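PDB 4O6R: aldehyde Dehydrogenase from Burkholderia cenocepacia, which binds AMP in this crystal and probably oxidises aldehydes to carboxylic acids with NAD(P)+, as a member of the aldehyde dehydrogenase family. Local coordinates for residues L31-G36 and A365-Y371. Sequence-based numbering, arbitrary orientation.
Sequences LNPHDG and ALANGYY
The turn of a β-hairpin, linking strand 27-32 to strand 37-43, packs here against the loop between strands 353-356 and 375-378. Asn32 opens the hairpin turn with an Asx turn (His34 N to Asn32 OD1, 2.9 Å), and Asn32 O accepts from Gly36 N at 2.7 Å and Asp35 N at 3.2 Å; Gly36 has a positive phi (72/10°), a conformation easiest for glycine. In the other segment, Leu366-Gly369 forms a type I β turn (Gly369 N to Leu366 O, 3.1 Å), and Tyr370 centres an inverse γ turn. The backbones are closest at His34 and Gly369, whose CA atoms are 4.2 Å apart. Gly369 CA lies 3.1 Å from Pro33 O and 3.0 Å from His34 O; a modelled CB would clash with both oxygens, so close backbone approach depends on this glycine. Tyr370 N donates to Pro33 O (3.0 Å, 154°). In aldehyde dehydrogenase topology, this joins an N-terminal hairpin of the nucleotide-binding half to the loop leaving edge strand 353-356 of the seven-stranded catalytic-domain sheet. His34 (chi1 t, chi2 71°) and Tyr371 (chi1 m) share a 2.7 Å ND1-OH hydrogen bond, their rings meeting rim to rim with planes at 87°. Tyr370 (chi1 m) puts CD2 3.5 Å from Pro33 CB and OH 3.6 Å from Leu31 CD1. One water bridges His34 O, Ala365 O (each 2.8 Å) and Asn368 N (3.2 Å); another links His34 NE2 (3.1 Å) to Ala365 O (2.9 Å).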
ATOM      1  N   LEU A  31     -12.747   5.687  43.945  1.00 14.16           N
ATOM      2  CA  LEU A  31     -12.749   6.969  44.630  1.00 14.81           C
ATOM      3  C   LEU A  31     -12.941   8.139  43.662  1.00 14.46           C
ATOM      4  O   LEU A  31     -12.522   8.084  42.478  1.00 14.29           O
ATOM      5  CB  LEU A  31     -11.476   7.159  45.477  1.00 15.28           C
ATOM      6  CG  LEU A  31     -11.140   6.039  46.472  1.00 15.78           C
ATOM      7  CD1 LEU A  31      -9.925   6.393  47.314  1.00 16.23           C
ATOM      8  CD2 LEU A  31     -12.344   5.794  47.363  1.00 16.45           C
ATOM      9  N   ASN A  32     -13.575   9.179  44.184  1.00 14.69           N
ATOM     10  CA  ASN A  32     -13.668  10.464  43.531  1.00 14.63           C
ATOM     11  C   ASN A  32     -12.458  11.296  43.947  1.00 14.68           C
ATOM     12  O   ASN A  32     -12.341  11.657  45.105  1.00 14.92           O
ATOM     13  CB  ASN A  32     -14.951  11.164  43.970  1.00 15.36           C
ATOM     14  CG  ASN A  32     -15.141  12.522  43.312  1.00 15.54           C
ATOM     15  OD1 ASN A  32     -14.219  13.080  42.715  1.00 15.14           O
ATOM     16  ND2 ASN A  32     -16.370  13.051  43.402  1.00 16.18           N
ATOM     17  N   PRO A  33     -11.559  11.617  43.005  1.00 14.11           N
ATOM     18  CA  PRO A  33     -10.363  12.405  43.354  1.00 14.26           C
ATOM     19  C   PRO A  33     -10.600  13.859  43.769  1.00 14.50           C
ATOM     20  O   PRO A  33      -9.698  14.484  44.320  1.00 14.78           O
ATOM     21  CB  PRO A  33      -9.510  12.315  42.110  1.00 13.94           C
ATOM     22  CG  PRO A  33     -10.483  12.109  40.998  1.00 13.53           C
ATOM     23  CD  PRO A  33     -11.669  11.381  41.561  1.00 13.75           C
ATOM     24  N   HIS A  34     -11.806  14.389  43.597  1.00 14.54           N
ATOM     25  CA  HIS A  34     -12.120  15.722  44.132  1.00 15.03           C
ATOM     26  C   HIS A  34     -12.162  15.764  45.657  1.00 15.63           C
ATOM     27  O   HIS A  34     -11.775  16.769  46.287  1.00 15.61           O
ATOM     28  CB  HIS A  34     -13.428  16.252  43.534  1.00 15.15           C
ATOM     29  CG  HIS A  34     -13.987  17.436  44.249  1.00 15.87           C
ATOM     30  ND1 HIS A  34     -13.401  18.679  44.189  1.00 16.24           N
ATOM     31  CD2 HIS A  34     -15.078  17.568  45.043  1.00 16.52           C
ATOM     32  CE1 HIS A  34     -14.103  19.529  44.922  1.00 16.84           C
ATOM     33  NE2 HIS A  34     -15.121  18.879  45.453  1.00 17.06           N
ATOM     34  N   ASP A  35     -12.633  14.676  46.254  1.00 15.99           N
ATOM     35  CA  ASP A  35     -12.829  14.642  47.710  1.00 16.89           C
ATOM     36  C   ASP A  35     -12.502  13.342  48.424  1.00 17.06           C
ATOM     37  O   ASP A  35     -12.758  13.232  49.609  1.00 17.64           O
ATOM     38  CB  ASP A  35     -14.258  15.065  48.056  1.00 17.76           C
ATOM     39  CG  ASP A  35     -15.309  14.160  47.457  1.00 17.89           C
ATOM     40  OD1 ASP A  35     -14.973  13.086  46.947  1.00 17.23           O
ATOM     41  OD2 ASP A  35     -16.498  14.563  47.479  1.00 18.97           O
ATOM     42  N   GLY A  36     -11.955  12.362  47.725  1.00 16.57           N
ATOM     43  CA  GLY A  36     -11.586  11.089  48.330  1.00 16.96           C
ATOM     44  C   GLY A  36     -12.767  10.212  48.689  1.00 17.47           C
ATOM     45  O   GLY A  36     -12.605   9.197  49.373  1.00 18.11           O
ATOM     46  N   ALA A 365     -12.090  24.152  50.177  1.00 25.35           N
ATOM     47  CA  ALA A 365     -13.056  23.263  49.521  1.00 24.48           C
ATOM     48  C   ALA A 365     -12.375  22.132  48.722  1.00 22.75           C
ATOM     49  O   ALA A 365     -13.004  21.121  48.421  1.00 22.39           O
ATOM     50  CB  ALA A 365     -13.964  24.064  48.607  1.00 24.77           C
ATOM     51  N   LEU A 366     -11.101  22.335  48.380  1.00 21.31           N
ATOM     52  CA  LEU A 366     -10.272  21.359  47.695  1.00 19.87           C
ATOM     53  C   LEU A 366      -9.426  20.479  48.633  1.00 19.61           C
ATOM     54  O   LEU A 366      -8.685  19.607  48.165  1.00 18.74           O
ATOM     55  CB  LEU A 366      -9.340  22.103  46.722  1.00 19.42           C
ATOM     56  CG  LEU A 366     -10.036  23.073  45.739  1.00 19.37           C
ATOM     57  CD1 LEU A 366      -9.078  23.548  44.651  1.00 18.82           C
ATOM     58  CD2 LEU A 366     -11.260  22.414  45.119  1.00 19.59           C
ATOM     59  N   ALA A 367      -9.544  20.675  49.947  1.00 19.69           N
ATOM     60  CA  ALA A 367      -8.614  20.049  50.905  1.00 19.66           C
ATOM     61  C   ALA A 367      -8.629  18.518  50.902  1.00 19.28           C
ATOM     62  O   ALA A 367      -7.615  17.893  51.213  1.00 19.40           O
ATOM     63  CB  ALA A 367      -8.880  20.564  52.321  1.00 20.70           C
ATOM     64  N   ASN A 368      -9.755  17.906  50.537  1.00 18.90           N
ATOM     65  CA  ASN A 368      -9.866  16.448  50.548  1.00 18.57           C
ATOM     66  C   ASN A 368      -9.595  15.791  49.197  1.00 17.12           C
ATOM     67  O   ASN A 368      -9.684  14.574  49.077  1.00 17.06           O
ATOM     68  CB  ASN A 368     -11.238  16.052  51.038  1.00 19.64           C
ATOM     69  CG  ASN A 368     -11.441  16.385  52.485  1.00 20.87           C
ATOM     70  OD1 ASN A 368     -12.465  16.926  52.851  1.00 22.70           O
ATOM     71  ND2 ASN A 368     -10.459  16.084  53.312  1.00 20.96           N
ATOM     72  N   GLY A 369      -9.240  16.598  48.204  1.00 15.99           N
ATOM     73  CA  GLY A 369      -8.933  16.105  46.882  1.00 15.05           C
ATOM     74  C   GLY A 369      -7.451  16.094  46.587  1.00 14.32           C
ATOM     75  O   GLY A 369      -6.651  16.710  47.313  1.00 14.36           O
ATOM     76  N   TYR A 370      -7.091  15.445  45.475  1.00 13.47           N
ATOM     77  CA  TYR A 370      -5.693  15.171  45.173  1.00 13.00           C
ATOM     78  C   TYR A 370      -5.106  16.272  44.298  1.00 12.49           C
ATOM     79  O   TYR A 370      -4.530  16.018  43.251  1.00 11.90           O
ATOM     80  CB  TYR A 370      -5.556  13.809  44.524  1.00 12.89           C
ATOM     81  CG  TYR A 370      -6.333  12.720  45.221  1.00 13.41           C
ATOM     82  CD1 TYR A 370      -6.387  12.636  46.612  1.00 14.03           C
ATOM     83  CD2 TYR A 370      -7.004  11.742  44.482  1.00 13.43           C
ATOM     84  CE1 TYR A 370      -7.111  11.615  47.238  1.00 14.68           C
ATOM     85  CE2 TYR A 370      -7.725  10.740  45.100  1.00 14.11           C
ATOM     86  CZ  TYR A 370      -7.762  10.669  46.469  1.00 14.65           C
ATOM     87  OH  TYR A 370      -8.462   9.658  47.050  1.00 15.52           O
ATOM     88  N   TYR A 371      -5.224  17.510  44.786  1.00 12.54           N
ATOM     89  CA  TYR A 371      -4.890  18.699  44.005  1.00 12.23           C
ATOM     90  C   TYR A 371      -3.466  19.198  44.196  1.00 12.34           C
ATOM     91  O   TYR A 371      -2.950  19.280  45.331  1.00 12.57           O
ATOM     92  CB  TYR A 371      -5.825  19.855  44.356  1.00 12.43           C
ATOM     93  CG  TYR A 371      -7.264  19.683  43.911  1.00 12.36           C
ATOM     94  CD1 TYR A 371      -7.670  20.072  42.620  1.00 11.97           C
ATOM     95  CD2 TYR A 371      -8.218  19.162  44.769  1.00 12.64           C
ATOM     96  CE1 TYR A 371      -8.983  19.916  42.213  1.00 12.05           C
ATOM     97  CE2 TYR A 371      -9.537  19.033  44.368  1.00 12.75           C
ATOM     98  CZ  TYR A 371      -9.913  19.397  43.097  1.00 12.43           C
ATOM     99  OH  TYR A 371     -11.233  19.281  42.712  1.00 12.46           O
TER
HETATM  100  O   HOH W   1     -12.138  18.426  48.498  1.00 14.48           O
HETATM  101  O   HOH W   2     -15.802  21.173  47.499  1.00 32.42           O